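Local coordinates for protein seryl-tRNA synthetase, cytoplasmic (Candida albicans, PDB 3QO8) that catalyses the two-step attachment of serine to tRNA(Ser), activating serine with ATP to Ser-AMP and then transferring it to the acceptor end of the tRNA, at residues D3-A6 and E10-G13; I17-Q22 and L31-I36. All blocks are in the same frame, centred on the assembly; numbering follows the deposited sequence.

Contact 1. Residues D3-A6 and E10-G13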
loop_
_atom_site.group_PDB
_atom_site.type_symbol
_atom_site.label_atom_id
_atom_site.label_comp_id
_atom_site.label_asym_id
_atom_site.label_seq_id
_atom_site.Cartn_x
_atom_site.Cartn_y
_atom_site.Cartn_z
ATOM N N ASP A 3 4.581 33.693 -2.222
ATOM C CA ASP A 3 5.780 34.379 -2.674
ATOM C C ASP A 3 6.293 35.325 -1.596
ATOM O O ASP A 3 5.508 35.975 -0.901
ATOM C CB ASP A 3 5.487 35.156 -3.940
ATOM N N ILE A 4 7.611 35.400 -1.462
ATOM C CA ILE A 4 8.242 36.366 -0.575
ATOM C C ILE A 4 7.686 37.776 -0.832
ATOM O O ILE A 4 7.324 38.496 0.098
ATOM C CB ILE A 4 9.767 36.363 -0.783
ATOM C CG1 ILE A 4 10.445 37.413 0.096
ATOM C CG2 ILE A 4 10.101 36.585 -2.253
ATOM C CD1 ILE A 4 10.442 37.064 1.562
ATOM N N ASN A 5 7.591 38.151 -2.104
ATOM C CA ASN A 5 7.190 39.503 -2.469
ATOM C C ASN A 5 5.768 39.852 -2.036
ATOM O O ASN A 5 5.421 41.031 -1.909
ATOM C CB ASN A 5 7.404 39.749 -3.967
ATOM C CG ASN A 5 8.864 39.938 -4.318
ATOM O OD1 ASN A 5 9.715 40.020 -3.437
ATOM N ND2 ASN A 5 9.165 40.010 -5.610
ATOM N N ALA A 6 4.950 38.831 -1.787
ATOM C CA ALA A 6 3.590 39.066 -1.309
ATOM C C ALA A 6 3.574 39.805 0.028
ATOM O O ALA A 6 2.613 40.502 0.345
ATOM C CB ALA A 6 2.822 37.749 -1.197
ATOM N N GLU A 10 6.809 47.251 -0.746
ATOM C CA GLU A 10 7.717 47.931 -1.661
ATOM C C GLU A 10 7.925 47.114 -2.931
ATOM O O GLU A 10 8.426 47.622 -3.934
ATOM C CB GLU A 10 9.057 48.205 -0.974
ATOM C CG GLU A 10 9.829 46.939 -0.591
ATOM C CD GLU A 10 9.502 46.421 0.810
ATOM O OE1 GLU A 10 8.327 46.516 1.244
ATOM O OE2 GLU A 10 10.435 45.920 1.478
ATOM N N LYS A 11 7.529 45.845 -2.884
ATOM C CA LYS A 11 7.703 44.942 -4.011
ATOM C C LYS A 11 6.377 44.660 -4.700
ATOM O O LYS A 11 6.297 43.807 -5.581
ATOM C CB LYS A 11 8.332 43.629 -3.547
ATOM C CG LYS A 11 9.764 43.762 -3.072
ATOM C CD LYS A 11 10.731 43.720 -4.236
ATOM C CE LYS A 11 12.168 43.697 -3.751
ATOM N NZ LYS A 11 13.124 43.390 -4.852
ATOM N N GLY A 12 5.334 45.370 -4.284
ATOM C CA GLY A 12 4.027 45.217 -4.894
ATOM C C GLY A 12 3.063 44.334 -4.126
ATOM O O GLY A 12 1.925 44.135 -4.552
ATOM N N GLY A 13 3.500 43.806 -2.988
ATOM C CA GLY A 13 2.654 42.914 -2.213
ATOM C C GLY A 13 1.689 43.638 -1.301
ATOM O O GLY A 13 1.704 44.861 -1.218
#
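Asn5 and Lys11 meet through van der Waals contact. The amide of Asn5 lies against the inner part of the lysine chain: its CG is 3.8 Å from Lys11 CB, and its OD1 is 3.8 Å from Lys11 CG, so the carbonyl oxygen faces methylenes and not the ammonium. With the lysine bent at its second torsion (chi2 -84°), CD also stays beside the amide, 3.9 Å from Asn5 OD1. The end of the chain, CE and NZ, leads away, and at 5.0 Å from Asn5 OD1 Lys11 NZ is beyond hydrogen-bonding distance. Asn5 CA and Lys11 CA are 5.7 Å apart.

The second kind of interaction is a pair of CA-H...O contacts made by Gly13. Its CA is 3.4 Å from Asn5 O and 3.5 Å from Ala6 O, with angles at the hydrogen of 137° and 131°, so both are bent and presumably weak. Gly13 has no side chain, and its bare CA sits directly against the two carbonyls, with Ala6 CA and Gly13 CA 4.1 Å apart. Within 3-6, Ala6 N donates to Asp3 O, closing the turn that presents these carbonyls.

Here the N-terminal segment, with 3-10 turns on both sides of the contact, doubles back on itself ahead of helix 15-25, in the N-terminal tRNA-binding domain. Ile4 packs on Leu101 and Ile105 of helix 74-107 and on Tyr39 of helix 30-65, and Lys11 also touches Tyr39.

Contact 2. Residues I17-Q22 and L31-I36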
loop_
_atom_site.group_PDB
_atom_site.type_symbol
_atom_site.label_atom_id
_atom_site.label_comp_id
_atom_site.label_asym_id
_atom_site.label_seq_id
_atom_site.Cartn_x
_atom_site.Cartn_y
_atom_site.Cartn_z
ATOM N N ILE A 17 -3.524 42.020 3.377
ATOM C CA ILE A 17 -4.313 40.921 2.842
ATOM C C ILE A 17 -3.917 39.611 3.516
ATOM O O ILE A 17 -4.764 38.768 3.849
ATOM C CB ILE A 17 -4.076 40.791 1.327
ATOM C CG1 ILE A 17 -4.673 41.991 0.598
ATOM C CG2 ILE A 17 -4.680 39.513 0.786
ATOM C CD1 ILE A 17 -4.321 42.040 -0.877
ATOM N N ILE A 18 -2.619 39.436 3.718
ATOM C CA ILE A 18 -2.129 38.206 4.335
ATOM C C ILE A 18 -2.546 38.130 5.803
ATOM O O ILE A 18 -2.962 37.077 6.275
ATOM C CB ILE A 18 -0.597 38.051 4.189
ATOM C CG1 ILE A 18 -0.195 38.074 2.708
ATOM C CG2 ILE A 18 -0.147 36.749 4.821
ATOM C CD1 ILE A 18 1.331 37.997 2.459
ATOM N N LYS A 19 -2.472 39.258 6.512
ATOM C CA LYS A 19 -2.889 39.298 7.913
ATOM C C LYS A 19 -4.383 38.998 8.052
ATOM O O LYS A 19 -4.804 38.278 8.958
ATOM C CB LYS A 19 -2.602 40.669 8.540
ATOM C CG LYS A 19 -1.132 40.975 8.784
ATOM C CD LYS A 19 -0.988 41.951 9.942
ATOM C CE LYS A 19 0.419 42.518 10.056
ATOM N NZ LYS A 19 0.611 43.702 9.172
ATOM N N ALA A 20 -5.186 39.577 7.166
ATOM C CA ALA A 20 -6.624 39.330 7.185
ATOM C C ALA A 20 -6.870 37.844 6.956
ATOM O O ALA A 20 -7.726 37.241 7.594
ATOM C CB ALA A 20 -7.324 40.158 6.126
ATOM N N SER A 21 -6.098 37.244 6.052
ATOM C CA SER A 21 -6.283 35.836 5.741
ATOM C C SER A 21 -5.933 35.000 6.959
ATOM O O SER A 21 -6.682 34.095 7.329
ATOM C CB SER A 21 -5.409 35.413 4.552
ATOM O OG SER A 21 -5.596 34.041 4.258
ATOM N N GLN A 22 -4.795 35.302 7.580
ATOM C CA GLN A 22 -4.370 34.584 8.786
ATOM C C GLN A 22 -5.458 34.621 9.859
ATOM O O GLN A 22 -5.718 33.630 10.545
ATOM C CB GLN A 22 -3.070 35.173 9.333
ATOM C CG GLN A 22 -1.829 34.815 8.486
ATOM C CD GLN A 22 -1.591 33.321 8.416
ATOM O OE1 GLN A 22 -1.997 32.658 7.464
ATOM N NE2 GLN A 22 -0.938 32.781 9.434
ATOM N N LEU A 31 3.014 36.319 12.599
ATOM C CA LEU A 31 3.911 35.761 11.589
ATOM C C LEU A 31 4.243 36.765 10.496
ATOM O O LEU A 31 5.384 36.834 10.038
ATOM C CB LEU A 31 3.294 34.518 10.943
ATOM C CG LEU A 31 3.811 33.143 11.354
ATOM C CD1 LEU A 31 3.654 32.947 12.848
ATOM C CD2 LEU A 31 3.072 32.056 10.590
ATOM N N VAL A 32 3.246 37.535 10.070
ATOM C CA VAL A 32 3.433 38.435 8.934
ATOM C C VAL A 32 4.450 39.548 9.215
ATOM O O VAL A 32 5.389 39.754 8.437
ATOM C CB VAL A 32 2.102 39.004 8.439
ATOM C CG1 VAL A 32 2.331 39.959 7.280
ATOM C CG2 VAL A 32 1.189 37.861 8.022
ATOM N N ASP A 33 4.275 40.246 10.330
ATOM C CA ASP A 33 5.232 41.271 10.731
ATOM C C ASP A 33 6.639 40.696 10.910
ATOM O O ASP A 33 7.624 41.314 10.502
ATOM C CB ASP A 33 4.776 41.963 12.011
ATOM C CG ASP A 33 3.621 42.924 11.776
ATOM O OD1 ASP A 33 3.666 43.684 10.780
ATOM O OD2 ASP A 33 2.670 42.916 12.588
ATOM N N GLU A 34 6.731 39.512 11.509
ATOM C CA GLU A 34 8.023 38.857 11.718
ATOM C C GLU A 34 8.710 38.560 10.401
ATOM O O GLU A 34 9.923 38.741 10.255
ATOM C CB GLU A 34 7.847 37.561 12.507
ATOM C CG GLU A 34 7.168 37.778 13.851
ATOM C CD GLU A 34 6.989 36.498 14.636
ATOM O OE1 GLU A 34 7.369 35.424 14.124
ATOM O OE2 GLU A 34 6.466 36.569 15.769
ATOM N N ILE A 35 7.929 38.080 9.445
ATOM C CA ILE A 35 8.459 37.752 8.134
ATOM C C ILE A 35 9.027 39.013 7.484
ATOM O O ILE A 35 10.128 38.999 6.937
ATOM C CB ILE A 35 7.381 37.090 7.265
ATOM C CG1 ILE A 35 7.204 35.638 7.707
ATOM C CG2 ILE A 35 7.740 37.169 5.788
ATOM C CD1 ILE A 35 5.903 35.025 7.295
ATOM N N ILE A 36 8.298 40.120 7.599
ATOM C CA ILE A 36 8.758 41.382 7.035
ATOM C C ILE A 36 10.053 41.862 7.693
ATOM O O ILE A 36 10.965 42.332 7.010
ATOM C CB ILE A 36 7.674 42.474 7.141
ATOM C CG1 ILE A 36 6.433 42.062 6.343
ATOM C CG2 ILE A 36 8.216 43.810 6.656
ATOM C CD1 ILE A 36 5.218 43.010 6.543
#
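Lys19 reaches across to segment 31-36 of helix 30-65, meeting first Val32 and then Asp33. From CB, the chain leaves with CG opposite the carbonyl carbon (chi1 -71°), which sets CG 3.8 Å from Val32 CB and also near both valine methyls. CD carries the chain past the valine. CE then comes to 3.4 Å from Asp33 OD2, and a bend at the last torsion (chi4 85°) turns NZ to 3.5 Å from Asp33 OD1. This last pair is a salt bridge whose hydrogen bond is weak, and the two side chains cross at about a right angle.

Deeper in the interface, Ile18 CG2 touches Val32 CG2 at 3.6 Å, so Val32 CG2 meets both the Ile18 methyl and Lys19 CG, the two lying at roughly a right angle around it. Gln22 adds looser packing on Val32 and Leu31, while its NE2 donates to Ser28 O in the connecting loop. The segment axes approach to 10.1 Å at 146°, roughly antiparallel, as in a helical hairpin made by helix 15-25 and the long helix 30-65, one arm of the antiparallel coiled coil of the tRNA-binding extension.

Chemically, the interface grades from a buried apolar centre on Val32 to a charged edge at the exposed Asp33. Given its length, the ion pair probably contributes modestly beside the methyl and methylene packing.

Contact 1 precedes contact 2 along the chain, and their centres lie 12 Å apart. They touch directly where Ala6 O meets Ile18 CD1 at 3.5 Å; Ile18 touches Val32 with its CG2, so its two branches serve the two contacts. Helix 74-107 is common to both, with Leu101 and Ile105 touched by Ile4 from the first and by Ile35 from the second. All four segments belong to the N-terminal tRNA-binding domain. Both contacts lie away from the magnesium site and the probable serine and ATP sites of the catalytic core. The side chain of Gln22 is about 8 Å from a bound magnesium ion, too far for coordination.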